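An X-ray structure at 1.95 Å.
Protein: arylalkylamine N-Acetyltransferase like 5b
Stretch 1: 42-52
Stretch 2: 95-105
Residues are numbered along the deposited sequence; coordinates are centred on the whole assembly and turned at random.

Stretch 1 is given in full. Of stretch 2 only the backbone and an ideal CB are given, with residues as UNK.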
# COMPACT_ATOMS: atom_id res chain seq x y z
N LYS A 42 -9.27 -10.28 12.07
CA LYS A 42 -8.60 -9.03 11.75
C LYS A 42 -7.07 -9.17 11.64
O LYS A 42 -6.40 -8.28 11.12
CB LYS A 42 -8.96 -7.95 12.77
CG LYS A 42 -8.54 -8.29 14.20
CD LYS A 42 -8.97 -7.20 15.20
CE LYS A 42 -10.48 -6.98 15.18
NZ LYS A 42 -10.89 -5.83 14.30
N SER A 43 -6.52 -10.26 12.15
CA SER A 43 -5.06 -10.41 12.15
C SER A 43 -4.51 -10.64 10.74
O SER A 43 -5.17 -11.27 9.90
CB SER A 43 -4.61 -11.56 13.05
OG SER A 43 -3.19 -11.65 13.07
N HIS A 44 -3.31 -10.13 10.48
CA HIS A 44 -2.64 -10.41 9.21
C HIS A 44 -1.99 -11.80 9.23
O HIS A 44 -1.79 -12.42 10.28
CB HIS A 44 -1.62 -9.32 8.85
CG HIS A 44 -0.30 -9.45 9.53
ND1 HIS A 44 -0.03 -8.89 10.76
CD2 HIS A 44 0.85 -10.06 9.14
CE1 HIS A 44 1.22 -9.15 11.10
NE2 HIS A 44 1.78 -9.86 10.14
N THR A 45 -1.70 -12.32 8.04
CA THR A 45 -1.13 -13.65 7.91
C THR A 45 0.31 -13.55 7.46
O THR A 45 0.78 -12.48 7.06
CB THR A 45 -1.89 -14.47 6.86
OG1 THR A 45 -1.82 -13.79 5.59
CG2 THR A 45 -3.35 -14.64 7.25
N LEU A 46 1.01 -14.68 7.51
CA LEU A 46 2.40 -14.75 7.07
C LEU A 46 2.56 -14.49 5.56
O LEU A 46 3.56 -13.90 5.14
CB LEU A 46 3.03 -16.10 7.44
CG LEU A 46 4.55 -16.20 7.25
CD1 LEU A 46 5.29 -15.15 8.08
CD2 LEU A 46 5.09 -17.60 7.57
N ASP A 47 1.61 -14.92 4.74
CA ASP A 47 1.77 -14.68 3.30
C ASP A 47 1.63 -13.20 2.90
O ASP A 47 2.30 -12.73 1.96
CB ASP A 47 0.99 -15.67 2.39
CG ASP A 47 -0.43 -15.98 2.86
OD1 ASP A 47 -1.14 -16.70 2.11
OD2 ASP A 47 -0.84 -15.55 3.96
N ASP A 48 0.82 -12.48 3.68
CA ASP A 48 0.63 -11.04 3.58
C ASP A 48 1.98 -10.36 3.88
O ASP A 48 2.53 -9.57 3.09
CB ASP A 48 -0.40 -10.65 4.65
CG ASP A 48 -1.02 -9.28 4.44
OD1 ASP A 48 -2.21 -9.10 4.78
OD2 ASP A 48 -0.32 -8.37 3.94
N GLU A 49 2.52 -10.71 5.04
CA GLU A 49 3.81 -10.22 5.47
C GLU A 49 4.91 -10.49 4.44
O GLU A 49 5.72 -9.62 4.11
CB GLU A 49 4.15 -10.89 6.80
CG GLU A 49 5.34 -10.34 7.50
CD GLU A 49 5.38 -10.82 8.95
OE1 GLU A 49 4.60 -10.30 9.78
OE2 GLU A 49 6.18 -11.73 9.23
N ARG A 50 4.95 -11.71 3.92
CA ARG A 50 5.94 -12.06 2.92
C ARG A 50 5.83 -11.17 1.69
O ARG A 50 6.85 -10.75 1.11
CB ARG A 50 5.82 -13.53 2.50
CG ARG A 50 6.92 -13.98 1.55
CD ARG A 50 6.89 -15.48 1.31
NE ARG A 50 5.62 -15.91 0.75
CZ ARG A 50 4.70 -16.59 1.43
NH1 ARG A 50 4.92 -16.94 2.70
NH2 ARG A 50 3.55 -16.92 0.84
N PHE A 51 4.60 -10.91 1.26
CA PHE A 51 4.39 -10.00 0.13
C PHE A 51 5.02 -8.64 0.43
O PHE A 51 5.82 -8.13 -0.35
CB PHE A 51 2.91 -9.82 -0.16
CG PHE A 51 2.63 -8.80 -1.26
CD1 PHE A 51 2.16 -7.53 -0.95
CD2 PHE A 51 2.83 -9.12 -2.60
CE1 PHE A 51 1.90 -6.59 -1.95
CE2 PHE A 51 2.57 -8.19 -3.61
CZ PHE A 51 2.11 -6.93 -3.29
N SER A 52 4.65 -8.05 1.56
CA SER A 52 5.16 -6.72 1.88
C SER A 52 6.69 -6.67 1.99
O SER A 52 7.32 -5.73 1.50
CB SER A 52 4.49 -6.19 3.15
OG SER A 52 3.09 -6.13 2.96
N UNK A 95 -3.23 -20.16 -5.09
CA UNK A 95 -2.21 -21.10 -4.61
C UNK A 95 -1.59 -20.70 -3.26
O UNK A 95 -0.79 -21.44 -2.68
CB UNK A 95 -1.10 -21.22 -5.66
N UNK A 96 -1.98 -19.53 -2.75
CA UNK A 96 -1.37 -19.00 -1.54
C UNK A 96 -1.76 -19.81 -0.30
O UNK A 96 -2.72 -20.59 -0.34
CB UNK A 96 -1.77 -17.53 -1.35
N UNK A 97 -1.02 -19.66 0.79
CA UNK A 97 -1.23 -20.48 1.98
C UNK A 97 -2.57 -20.23 2.68
O UNK A 97 -3.25 -21.18 3.07
CB UNK A 97 -0.09 -20.23 2.97
N UNK A 98 -2.95 -18.97 2.85
CA UNK A 98 -4.17 -18.68 3.59
C UNK A 98 -5.30 -18.17 2.71
O UNK A 98 -5.06 -17.53 1.69
CB UNK A 98 -3.88 -17.65 4.68
N UNK A 99 -6.53 -18.42 3.13
CA UNK A 99 -7.66 -17.91 2.37
C UNK A 99 -7.73 -16.40 2.49
O UNK A 99 -8.09 -15.72 1.54
CB UNK A 99 -8.97 -18.55 2.85
N UNK A 100 -7.39 -15.86 3.66
CA UNK A 100 -7.48 -14.41 3.86
C UNK A 100 -6.62 -13.66 2.87
O UNK A 100 -7.06 -12.67 2.26
CB UNK A 100 -7.07 -14.04 5.29
N UNK A 101 -5.38 -14.11 2.71
CA UNK A 101 -4.46 -13.42 1.81
C UNK A 101 -4.91 -13.59 0.36
O UNK A 101 -4.77 -12.66 -0.42
CB UNK A 101 -3.03 -13.94 1.99
N UNK A 102 -5.44 -14.76 0.01
CA UNK A 102 -6.01 -14.95 -1.32
C UNK A 102 -7.15 -13.98 -1.62
O UNK A 102 -7.21 -13.38 -2.70
CB UNK A 102 -6.51 -16.39 -1.47
N UNK A 103 -8.05 -13.82 -0.65
CA UNK A 103 -9.17 -12.89 -0.79
C UNK A 103 -8.69 -11.45 -0.93
O UNK A 103 -9.21 -10.67 -1.76
CB UNK A 103 -10.11 -13.01 0.41
N UNK A 104 -7.71 -11.08 -0.11
CA UNK A 104 -7.17 -9.71 -0.18
C UNK A 104 -6.49 -9.47 -1.52
O UNK A 104 -6.68 -8.42 -2.15
CB UNK A 104 -6.18 -9.46 0.96
N UNK A 105 -5.73 -10.46 -1.97
CA UNK A 105 -5.06 -10.41 -3.27
C UNK A 105 -6.06 -10.19 -4.40
O UNK A 105 -5.81 -9.39 -5.31
CB UNK A 105 -4.27 -11.70 -3.51

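Position 95 has nothing of stretch 1 within 5.5 Å of its ideal CB, so stretch 1 sets no preference; the residue is Thr95, which makes no contact across.

At position 96 the ideal CB points toward stretch 1 and lies 3.6 Å from Asp47 OD1. A carboxylate so near favours a short donor: Ser, Thr or perhaps Asn. The residue is Thr96, and OG1 donates to Asp47 OD1 at 2.6 Å.

Position 97 also points toward stretch 1, its ideal CB 3.8 Å from Asp47 OD1 and 5.4 Å from Arg50 NH2. The carboxylate invites a donor, the guanidinium an acid or amide long enough to reach it. Glu97 takes the second course: Arg50 NH2 donates to Glu97 OE1 at 2.8 Å in a salt bridge, with the acceptor near the guanidinium plane.

Position 98 immediately precedes a helix, with phi/psi of -110/152, which suits an N-cap such as Ser, Thr, Asp or Asn. Its ideal CB is 3.8 Å from Asp47 OD2, so a hydroxyl fits better than another acid. Thr98 OG1 donates to Asp47 OD2 at 3.0 Å and accepts from the backbone N of position 101 at 3.2 Å, the capping bond. Thr98 N also donates to Asp47 OD1, 3.0 Å at 168°.

Position 99 points away, leaving the choice open; Lys99 bridges to position 103.

Position 100 points toward stretch 1, its ideal CB 4.2 Å from Thr45 CG2. Farther out lie the carbonyls of Lys42 and Ser43, so a long donor, Lys or Arg, could reach them. Lys100 is extended, all four chi angles t, and NZ donates to Ser43 O at 2.7 Å.

At position 101 the ideal CB is 3.3 Å from Asp47 OD1 and 4.5 Å from Asp48 N, and helix 46-52 offers backbone and the Phe51 side chain. A large flat or apolar group would suit: Trp, Phe, Tyr, Met or Leu. Trp101 lays one face against Asp48 CA, 3.8 Å from the six-membered ring centroid and 15° off the normal, while CZ2 meets Phe51 CB at 3.5 Å. Its NE1 finds no partner.

Positions 102, 103 and 105 have no stretch 1 atom within 5.5 Å of their ideal CB, leaving the choice open: Gly102; Asp103, whose OD2 takes Lys99 NZ at 2.8 Å; and Leu105, whose end comes nearer. Position 104 points toward stretch 1; a medium-length chain, apolar or a donor, could approach the Asp48 carboxylate. Ile104 CD1 contacts Asp48 OD1 at 4.1 Å.

Stretch 2 95-105: TTETKKWGDIL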
# COMPACT_ATOMS: atom_id res chain seq x y z
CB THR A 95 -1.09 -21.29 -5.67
OG1 THR A 95 -0.22 -20.15 -5.67
CG2 THR A 95 -1.68 -21.44 -7.06
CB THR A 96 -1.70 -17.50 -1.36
OG1 THR A 96 -0.76 -16.90 -0.46
CG2 THR A 96 -3.12 -17.32 -0.87
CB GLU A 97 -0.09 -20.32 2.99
CG GLU A 97 1.23 -20.94 2.57
CD GLU A 97 2.15 -19.95 1.87
OE1 GLU A 97 1.64 -18.90 1.42
OE2 GLU A 97 3.37 -20.21 1.79
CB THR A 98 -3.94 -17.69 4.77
OG1 THR A 98 -3.75 -16.37 4.25
CG2 THR A 98 -2.72 -18.09 5.59
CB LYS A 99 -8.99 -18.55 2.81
CG LYS A 99 -10.21 -17.92 2.12
CD LYS A 99 -11.34 -18.91 1.91
CE LYS A 99 -12.60 -18.22 1.40
NZ LYS A 99 -12.35 -17.36 0.21
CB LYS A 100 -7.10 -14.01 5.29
CG LYS A 100 -7.12 -12.49 5.49
CD LYS A 100 -6.97 -12.10 6.96
CE LYS A 100 -6.94 -10.59 7.12
NZ LYS A 100 -7.17 -10.15 8.53
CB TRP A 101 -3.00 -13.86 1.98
CG TRP A 101 -2.05 -13.16 1.01
CD1 TRP A 101 -1.22 -13.76 0.10
CD2 TRP A 101 -1.87 -11.75 0.85
NE1 TRP A 101 -0.52 -12.80 -0.60
CE2 TRP A 101 -0.91 -11.55 -0.16
CE3 TRP A 101 -2.41 -10.62 1.48
CZ2 TRP A 101 -0.49 -10.29 -0.57
CZ3 TRP A 101 -2.00 -9.36 1.07
CH2 TRP A 101 -1.05 -9.21 0.05
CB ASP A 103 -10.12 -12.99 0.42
CG ASP A 103 -10.85 -14.33 0.49
OD1 ASP A 103 -11.36 -14.65 1.59
OD2 ASP A 103 -10.92 -15.05 -0.54
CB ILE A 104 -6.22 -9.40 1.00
CG1 ILE A 104 -7.02 -9.32 2.30
CG2 ILE A 104 -5.50 -8.07 0.76
CD1 ILE A 104 -6.16 -9.28 3.56
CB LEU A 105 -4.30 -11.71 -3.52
CG LEU A 105 -2.79 -11.67 -3.29
CD1 LEU A 105 -2.22 -13.09 -3.37
CD2 LEU A 105 -2.14 -10.76 -4.33
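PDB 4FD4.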